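Local structure of putative peptidase (Bacteroides fragilis, 5DYN) at residues V18-I23 with G51-Y56; N26-L31 with W116-G121. The protein probably cleaves and so activates the B. fragilis toxin, as a clostripain-family cysteine protease of which this chain forms the N-terminal part. One frame throughout, in Å; residues are numbered along the deposited sequence.

Interaction 1 of 2, residues V18-I23 with G51-Y56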
ATOM      1  N   VAL A  18       5.252   1.924  16.391  1.00 47.54           N
ATOM      2  CA  VAL A  18       4.624   2.112  15.089  1.00 38.08           C
ATOM      3  C   VAL A  18       4.451   3.595  14.781  1.00 36.37           C
ATOM      4  O   VAL A  18       3.840   4.333  15.551  1.00 37.31           O
ATOM      5  CB  VAL A  18       3.250   1.416  15.014  1.00 38.78           C
ATOM      6  CG1 VAL A  18       2.589   1.684  13.667  1.00 34.28           C
ATOM      7  CG2 VAL A  18       3.394  -0.080  15.259  1.00 35.69           C
ATOM      8  N   LEU A  19       5.003   4.028  13.652  1.00 37.32           N
ATOM      9  CA  LEU A  19       4.829   5.399  13.193  1.00 34.31           C
ATOM     10  C   LEU A  19       3.762   5.459  12.108  1.00 42.90           C
ATOM     11  O   LEU A  19       3.870   4.778  11.086  1.00 44.22           O
ATOM     12  CB  LEU A  19       6.150   5.965  12.668  1.00 38.83           C
ATOM     13  CG  LEU A  19       6.100   7.291  11.903  1.00 36.90           C
ATOM     14  CD1 LEU A  19       5.558   8.409  12.777  1.00 38.85           C
ATOM     15  CD2 LEU A  19       7.477   7.649  11.369  1.00 32.12           C
ATOM     16  N   VAL A  20       2.727   6.261  12.337  1.00 37.81           N
ATOM     17  CA  VAL A  20       1.698   6.471  11.326  1.00 32.31           C
ATOM     18  C   VAL A  20       1.955   7.790  10.607  1.00 37.17           C
ATOM     19  O   VAL A  20       1.847   8.864  11.200  1.00 37.70           O
ATOM     20  CB  VAL A  20       0.285   6.465  11.932  1.00 34.01           C
ATOM     21  CG1 VAL A  20      -0.754   6.726  10.855  1.00 31.09           C
ATOM     22  CG2 VAL A  20       0.014   5.135  12.617  1.00 32.81           C
ATOM     23  N   TYR A  21       2.314   7.699   9.330  1.00 36.20           N
ATOM     24  CA  TYR A  21       2.704   8.865   8.548  1.00 35.82           C
ATOM     25  C   TYR A  21       1.541   9.362   7.695  1.00 30.01           C
ATOM     26  O   TYR A  21       1.189   8.745   6.692  1.00 31.61           O
ATOM     27  CB  TYR A  21       3.910   8.531   7.663  1.00 32.52           C
ATOM     28  CG  TYR A  21       4.686   9.740   7.188  1.00 33.11           C
ATOM     29  CD1 TYR A  21       4.251  10.486   6.100  1.00 35.88           C
ATOM     30  CD2 TYR A  21       5.855  10.133   7.826  1.00 32.89           C
ATOM     31  CE1 TYR A  21       4.955  11.593   5.666  1.00 36.74           C
ATOM     32  CE2 TYR A  21       6.568  11.239   7.397  1.00 33.05           C
ATOM     33  CZ  TYR A  21       6.113  11.963   6.314  1.00 31.31           C
ATOM     34  OH  TYR A  21       6.817  13.062   5.877  1.00 31.83           O
ATOM     35  N   MET A  22       0.954  10.486   8.090  1.00 32.03           N
ATOM     36  CA  MET A  22      -0.232  10.992   7.412  1.00 36.99           C
ATOM     37  C   MET A  22       0.046  12.210   6.538  1.00 37.72           C
ATOM     38  O   MET A  22       0.153  13.335   7.030  1.00 34.47           O
ATOM     39  CB  MET A  22      -1.316  11.341   8.430  1.00 32.28           C
ATOM     40  CG  MET A  22      -1.587  10.246   9.435  1.00 36.31           C
ATOM     41  SD  MET A  22      -3.085  10.576  10.374  1.00 39.78           S
ATOM     42  CE  MET A  22      -2.783   9.549  11.793  1.00 45.35           C
ATOM     43  N   ILE A  23       0.161  11.976   5.237  1.00 37.62           N
ATOM     44  CA  ILE A  23       0.215  13.063   4.275  1.00 34.27           C
ATOM     45  C   ILE A  23      -1.223  13.462   3.958  1.00 35.44           C
ATOM     46  O   ILE A  23      -1.820  12.977   2.997  1.00 37.86           O
ATOM     47  CB  ILE A  23       0.971  12.656   2.997  1.00 28.48           C
ATOM     48  CG1 ILE A  23       2.337  12.071   3.362  1.00 28.44           C
ATOM     49  CG2 ILE A  23       1.116  13.845   2.058  1.00 28.86           C
ATOM     50  CD1 ILE A  23       3.102  11.507   2.183  1.00 25.36           C
ATOM     51  N   GLY A  51       4.096  -0.563  24.001  1.00 58.02           N
ATOM     52  CA  GLY A  51       3.697  -0.180  22.658  1.00 52.33           C
ATOM     53  C   GLY A  51       3.724   1.323  22.453  1.00 54.45           C
ATOM     54  O   GLY A  51       3.136   2.076  23.232  1.00 57.50           O
ATOM     55  N   ASN A  52       4.410   1.762  21.403  1.00 52.42           N
ATOM     56  CA  ASN A  52       4.507   3.183  21.091  1.00 42.09           C
ATOM     57  C   ASN A  52       3.855   3.531  19.759  1.00 46.83           C
ATOM     58  O   ASN A  52       4.408   3.239  18.696  1.00 48.34           O
ATOM     59  CB  ASN A  52       5.969   3.629  21.068  1.00 51.03           C
ATOM     60  CG  ASN A  52       6.693   3.322  22.361  1.00 56.56           C
ATOM     61  OD1 ASN A  52       6.530   4.025  23.358  1.00 54.57           O
ATOM     62  ND2 ASN A  52       7.509   2.274  22.347  1.00 51.12           N
ATOM     63  N   LEU A  53       2.681   4.152  19.816  1.00 43.28           N
ATOM     64  CA  LEU A  53       2.028   4.634  18.605  1.00 40.14           C
ATOM     65  C   LEU A  53       2.340   6.101  18.373  1.00 38.65           C
ATOM     66  O   LEU A  53       1.790   6.982  19.034  1.00 40.48           O
ATOM     67  CB  LEU A  53       0.518   4.438  18.670  1.00 39.04           C
ATOM     68  CG  LEU A  53      -0.237   4.890  17.416  1.00 38.87           C
ATOM     69  CD1 LEU A  53       0.267   4.141  16.187  1.00 39.78           C
ATOM     70  CD2 LEU A  53      -1.738   4.708  17.579  1.00 34.29           C
ATOM     71  N   LEU A  54       3.229   6.357  17.425  1.00 41.79           N
ATOM     72  CA  LEU A  54       3.567   7.720  17.062  1.00 40.52           C
ATOM     73  C   LEU A  54       2.790   8.117  15.816  1.00 36.47           C
ATOM     74  O   LEU A  54       2.538   7.295  14.937  1.00 34.35           O
ATOM     75  CB  LEU A  54       5.074   7.867  16.845  1.00 34.85           C
ATOM     76  CG  LEU A  54       5.902   8.175  18.100  1.00 41.94           C
ATOM     77  CD1 LEU A  54       5.714   7.139  19.196  1.00 40.35           C
ATOM     78  CD2 LEU A  54       7.363   8.291  17.747  1.00 48.06           C
ATOM     79  N   VAL A  55       2.394   9.380  15.755  1.00 39.05           N
ATOM     80  CA  VAL A  55       1.587   9.862  14.650  1.00 35.73           C
ATOM     81  C   VAL A  55       2.161  11.145  14.082  1.00 36.21           C
ATOM     82  O   VAL A  55       2.289  12.146  14.785  1.00 41.40           O
ATOM     83  CB  VAL A  55       0.126  10.113  15.083  1.00 41.38           C
ATOM     84  CG1 VAL A  55      -0.591  10.984  14.067  1.00 37.76           C
ATOM     85  CG2 VAL A  55      -0.610   8.797  15.296  1.00 35.36           C
ATOM     86  N   TYR A  56       2.521  11.109  12.807  1.00 37.75           N
ATOM     87  CA  TYR A  56       2.857  12.327  12.090  1.00 35.99           C
ATOM     88  C   TYR A  56       1.645  12.738  11.259  1.00 34.64           C
ATOM     89  O   TYR A  56       1.190  11.985  10.398  1.00 35.15           O
ATOM     90  CB  TYR A  56       4.089  12.128  11.205  1.00 31.41           C
ATOM     91  CG  TYR A  56       4.410  13.330  10.351  1.00 34.99           C
ATOM     92  CD1 TYR A  56       5.078  14.425  10.883  1.00 36.53           C
ATOM     93  CD2 TYR A  56       4.035  13.377   9.014  1.00 28.72           C
ATOM     94  CE1 TYR A  56       5.369  15.529  10.105  1.00 37.97           C
ATOM     95  CE2 TYR A  56       4.318  14.473   8.232  1.00 28.87           C
ATOM     96  CZ  TYR A  56       4.986  15.548   8.781  1.00 35.08           C
ATOM     97  OH  TYR A  56       5.270  16.648   8.002  1.00 37.36           O
TER
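Val-18 to Met-22 runs parallel to Asn-52 to Tyr-56, joined by five backbone hydrogen bonds. They begin with Val-18 N to Asn-52 O and end with Met-22 N to Tyr-56 O, both 2.8 Å. The side chain of Met-22 leaves next to that last bond. Its CG stands anti to the carbonyl carbon (chi1 -50°), and the extended chain leads back along the partner strand. CB comes first, 3.3 Å from Tyr-56 O, and CG passes the same oxygen. Beyond SD, the CE methyl reaches Val-55 CG1 at 3.5 Å, the two side chains meeting at a slant. Earlier on this face, Val-20 CG2 packs on Leu-53 CD1 at 3.7 Å. The strands belong to a beta-alpha-beta unit whose connecting helix 29-43 covers this face, with Met-39 lying on both Val-20 and Met-22. Helix 92-105 packs on the other face, as expected of an alpha/beta/alpha sandwich. There the Tyr-21 and Tyr-56 rings run out in step from neighbouring strands, in an offset stack with centroids 4.6 Å apart and planes at 30°. Tyr-56 CD2 sits over the centre of the Tyr-21 ring, while Tyr-56 CE2 lies 3.6 Å from Tyr-21 CZ. Both phenol oxygens are held by Ser-89, through its OG for Tyr-56 and its carbonyl oxygen for Tyr-21.

Interaction 2 of 2, residues N26-L31 with W116-G121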
ATOM      1  N   ASN A  26      -4.503  17.373   1.591  1.00 33.03           N
ATOM      2  CA  ASN A  26      -5.169  17.064   0.341  1.00 33.45           C
ATOM      3  C   ASN A  26      -6.660  16.903   0.572  1.00 36.77           C
ATOM      4  O   ASN A  26      -7.190  17.380   1.575  1.00 37.26           O
ATOM      5  CB  ASN A  26      -4.575  15.798  -0.277  1.00 30.21           C
ATOM      6  CG  ASN A  26      -4.395  14.688   0.739  1.00 33.67           C
ATOM      7  OD1 ASN A  26      -5.282  14.424   1.550  1.00 37.58           O
ATOM      8  ND2 ASN A  26      -3.231  14.044   0.717  1.00 30.26           N
ATOM      9  N   SER A  27      -7.329  16.217  -0.347  1.00 34.65           N
ATOM     10  CA  SER A  27      -8.771  16.025  -0.259  1.00 35.88           C
ATOM     11  C   SER A  27      -9.172  15.135   0.918  1.00 38.62           C
ATOM     12  O   SER A  27     -10.344  15.076   1.281  1.00 39.87           O
ATOM     13  CB  SER A  27      -9.304  15.429  -1.562  1.00 35.61           C
ATOM     14  OG  SER A  27      -8.933  14.068  -1.682  1.00 36.90           O
ATOM     15  N   LEU A  28      -8.203  14.447   1.513  1.00 31.59           N
ATOM     16  CA  LEU A  28      -8.488  13.519   2.603  1.00 30.99           C
ATOM     17  C   LEU A  28      -8.387  14.184   3.969  1.00 37.53           C
ATOM     18  O   LEU A  28      -8.630  13.545   4.995  1.00 34.09           O
ATOM     19  CB  LEU A  28      -7.538  12.327   2.548  1.00 32.25           C
ATOM     20  CG  LEU A  28      -7.581  11.520   1.255  1.00 38.95           C
ATOM     21  CD1 LEU A  28      -6.452  10.512   1.237  1.00 30.40           C
ATOM     22  CD2 LEU A  28      -8.930  10.835   1.103  1.00 36.41           C
ATOM     23  N   ALA A  29      -8.019  15.463   3.979  1.00 33.45           N
ATOM     24  CA  ALA A  29      -7.881  16.216   5.225  1.00 36.43           C
ATOM     25  C   ALA A  29      -9.106  16.121   6.147  1.00 32.84           C
ATOM     26  O   ALA A  29      -8.942  15.921   7.347  1.00 39.37           O
ATOM     27  CB  ALA A  29      -7.564  17.675   4.926  1.00 33.09           C
ATOM     28  N   PRO A  30     -10.335  16.257   5.603  1.00 34.69           N
ATOM     29  CA  PRO A  30     -11.487  16.150   6.509  1.00 32.26           C
ATOM     30  C   PRO A  30     -11.646  14.768   7.144  1.00 37.89           C
ATOM     31  O   PRO A  30     -12.356  14.636   8.138  1.00 43.10           O
ATOM     32  CB  PRO A  30     -12.678  16.451   5.595  1.00 36.78           C
ATOM     33  CG  PRO A  30     -12.106  17.209   4.455  1.00 35.26           C
ATOM     34  CD  PRO A  30     -10.760  16.622   4.239  1.00 36.21           C
ATOM     35  N   LEU A  31     -10.995  13.761   6.574  1.00 39.75           N
ATOM     36  CA  LEU A  31     -11.120  12.388   7.056  1.00 37.79           C
ATOM     37  C   LEU A  31     -10.025  12.008   8.054  1.00 31.27           C
ATOM     38  O   LEU A  31     -10.111  10.973   8.712  1.00 41.02           O
ATOM     39  CB  LEU A  31     -11.095  11.417   5.876  1.00 35.11           C
ATOM     40  CG  LEU A  31     -12.281  11.479   4.914  1.00 33.34           C
ATOM     41  CD1 LEU A  31     -11.929  10.816   3.594  1.00 30.72           C
ATOM     42  CD2 LEU A  31     -13.499  10.813   5.537  1.00 36.18           C
ATOM     43  N   TRP A 116      -0.342   6.873   5.234  1.00 32.19           N
ATOM     44  CA  TRP A 116      -1.694   7.421   5.194  1.00 29.52           C
ATOM     45  C   TRP A 116      -1.776   8.607   4.240  1.00 30.19           C
ATOM     46  O   TRP A 116      -1.365   9.716   4.596  1.00 32.05           O
ATOM     47  CB  TRP A 116      -2.112   7.850   6.607  1.00 33.06           C
ATOM     48  CG  TRP A 116      -3.591   8.036   6.841  1.00 39.41           C
ATOM     49  CD1 TRP A 116      -4.421   7.196   7.530  1.00 32.79           C
ATOM     50  CD2 TRP A 116      -4.404   9.142   6.417  1.00 35.37           C
ATOM     51  NE1 TRP A 116      -5.697   7.705   7.555  1.00 34.17           N
ATOM     52  CE2 TRP A 116      -5.715   8.896   6.878  1.00 32.81           C
ATOM     53  CE3 TRP A 116      -4.153  10.313   5.691  1.00 25.46           C
ATOM     54  CZ2 TRP A 116      -6.770   9.774   6.632  1.00 31.83           C
ATOM     55  CZ3 TRP A 116      -5.202  11.181   5.447  1.00 32.82           C
ATOM     56  CH2 TRP A 116      -6.494  10.907   5.918  1.00 30.75           C
ATOM     57  N   SER A 117      -2.304   8.373   3.038  1.00 22.54           N
ATOM     58  CA  SER A 117      -2.482   9.435   2.044  1.00 29.17           C
ATOM     59  C   SER A 117      -3.195   8.927   0.793  1.00 28.73           C
ATOM     60  O   SER A 117      -3.792   7.853   0.799  1.00 29.65           O
ATOM     61  CB  SER A 117      -1.132  10.038   1.646  1.00 28.53           C
ATOM     62  OG  SER A 117      -1.305  11.277   0.987  1.00 29.92           O
ATOM     63  N   HIS A 118      -3.130   9.713  -0.277  1.00 34.91           N
ATOM     64  CA  HIS A 118      -3.547   9.245  -1.596  1.00 33.98           C
ATOM     65  C   HIS A 118      -2.470   8.329  -2.161  1.00 31.68           C
ATOM     66  O   HIS A 118      -1.298   8.448  -1.806  1.00 32.57           O
ATOM     67  CB  HIS A 118      -3.798  10.414  -2.552  1.00 26.45           C
ATOM     68  CG  HIS A 118      -5.130  11.071  -2.366  1.00 35.66           C
ATOM     69  ND1 HIS A 118      -6.321  10.391  -2.500  1.00 31.53           N
ATOM     70  CD2 HIS A 118      -5.459  12.351  -2.068  1.00 37.60           C
ATOM     71  CE1 HIS A 118      -7.326  11.221  -2.284  1.00 34.75           C
ATOM     72  NE2 HIS A 118      -6.830  12.417  -2.022  1.00 32.82           N
ATOM     73  N   GLY A 119      -2.867   7.420  -3.043  1.00 37.63           N
ATOM     74  CA  GLY A 119      -1.939   6.454  -3.596  1.00 26.54           C
ATOM     75  C   GLY A 119      -2.142   6.230  -5.079  1.00 30.86           C
ATOM     76  O   GLY A 119      -3.255   6.344  -5.591  1.00 28.53           O
ATOM     77  N   GLU A 120      -1.051   5.908  -5.767  1.00 26.81           N
ATOM     78  CA  GLU A 120      -1.078   5.683  -7.205  1.00 26.35           C
ATOM     79  C   GLU A 120       0.092   4.778  -7.591  1.00 28.58           C
ATOM     80  O   GLU A 120       0.874   5.098  -8.486  1.00 28.28           O
ATOM     81  CB  GLU A 120      -1.022   7.016  -7.960  1.00 28.69           C
ATOM     82  CG  GLU A 120      -1.297   6.943  -9.463  1.00 33.74           C
ATOM     83  CD  GLU A 120      -2.730   6.578  -9.791  1.00 34.37           C
ATOM     84  OE1 GLU A 120      -3.583   7.492  -9.842  1.00 31.19           O
ATOM     85  OE2 GLU A 120      -3.004   5.378 -10.001  1.00 35.41           O
ATOM     86  N   GLY A 121       0.207   3.653  -6.886  1.00 28.16           N
ATOM     87  CA  GLY A 121       1.196   2.630  -7.181  1.00 29.10           C
ATOM     88  C   GLY A 121       2.596   3.136  -7.476  1.00 33.95           C
ATOM     89  O   GLY A 121       3.123   3.986  -6.760  1.00 30.14           O
TER
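The capped turn that starts helix 29-43 meets the loop leaving strand 110-116, with Leu-28 of the turn lying over the imidazole of His-118. Leu-28 CD1 makes a CH-pi contact, 3.6 Å from the ring centroid and only 6° off the ring normal. Leu-28 CG follows it onto the same ring, toward NE2. The edge of the imidazole is gripped by Ser-27, whose OG hydrogen-bonds His-118 NE2 at 2.7 Å; with chi1 at 73° the hydroxyl meets NE2 at the ring edge, and CB also lies near the ring plane. The Asn-26 side chain runs antiparallel to that of His-118, its CG 3.8 Å from His-118 CD2 and its amide plane 61° from the imidazole. A His-Gly pair just after a hydrophobic strand is where clan CD peptidases, including clostripain relatives, carry their catalytic histidine, and the placing of His-118 is consistent with that role. The turn that meets it is a type I beta turn from Asn-26 to Ala-29, and Asn-26 OD1 adds an Asx-type capping bond from Leu-28 N at 2.9 Å. The other end of the Asn-26 amide, ND2, is tied to Ile-23 O and to Gln-4 O of the neighbouring chain. On the strand side, Trp-116 turns the rim of its six-membered ring to the turn. CH2 comes 3.5 Å from Leu-28 O, which lies in the indole plane, and 3.8 Å from Leu-28 CB. The indole NE1 binds Asp-35, itself a ligand of a sodium ion, and Trp-116 also pairs in parallel with a strand of the neighbouring chain, extending the sheet across the interface.

From the N terminus, strand 16-23 comes first, followed by the turn at 26-31 and helix 29-43. Interaction 1 closes the first loop when the chain returns in strand 51-58 and pairs with strand 16-23. Interaction 2 opens within that loop, at 26-31, and closes only at 116-121, after the antiparallel strands and helix 92-105, so the two contacts cross. They meet at the end of strand 16-23, between strands 51-58 and 110-116: Tyr-21 O and Ile-23 O probably accept hydrogen bonds from Trp-116 N and Ser-117 OG. Met-22 CG also packs on Trp-116 CB, between neighbouring strands; through interaction 2 the end of strand 110-116 and the loop after it then reach the start of helix 29-43.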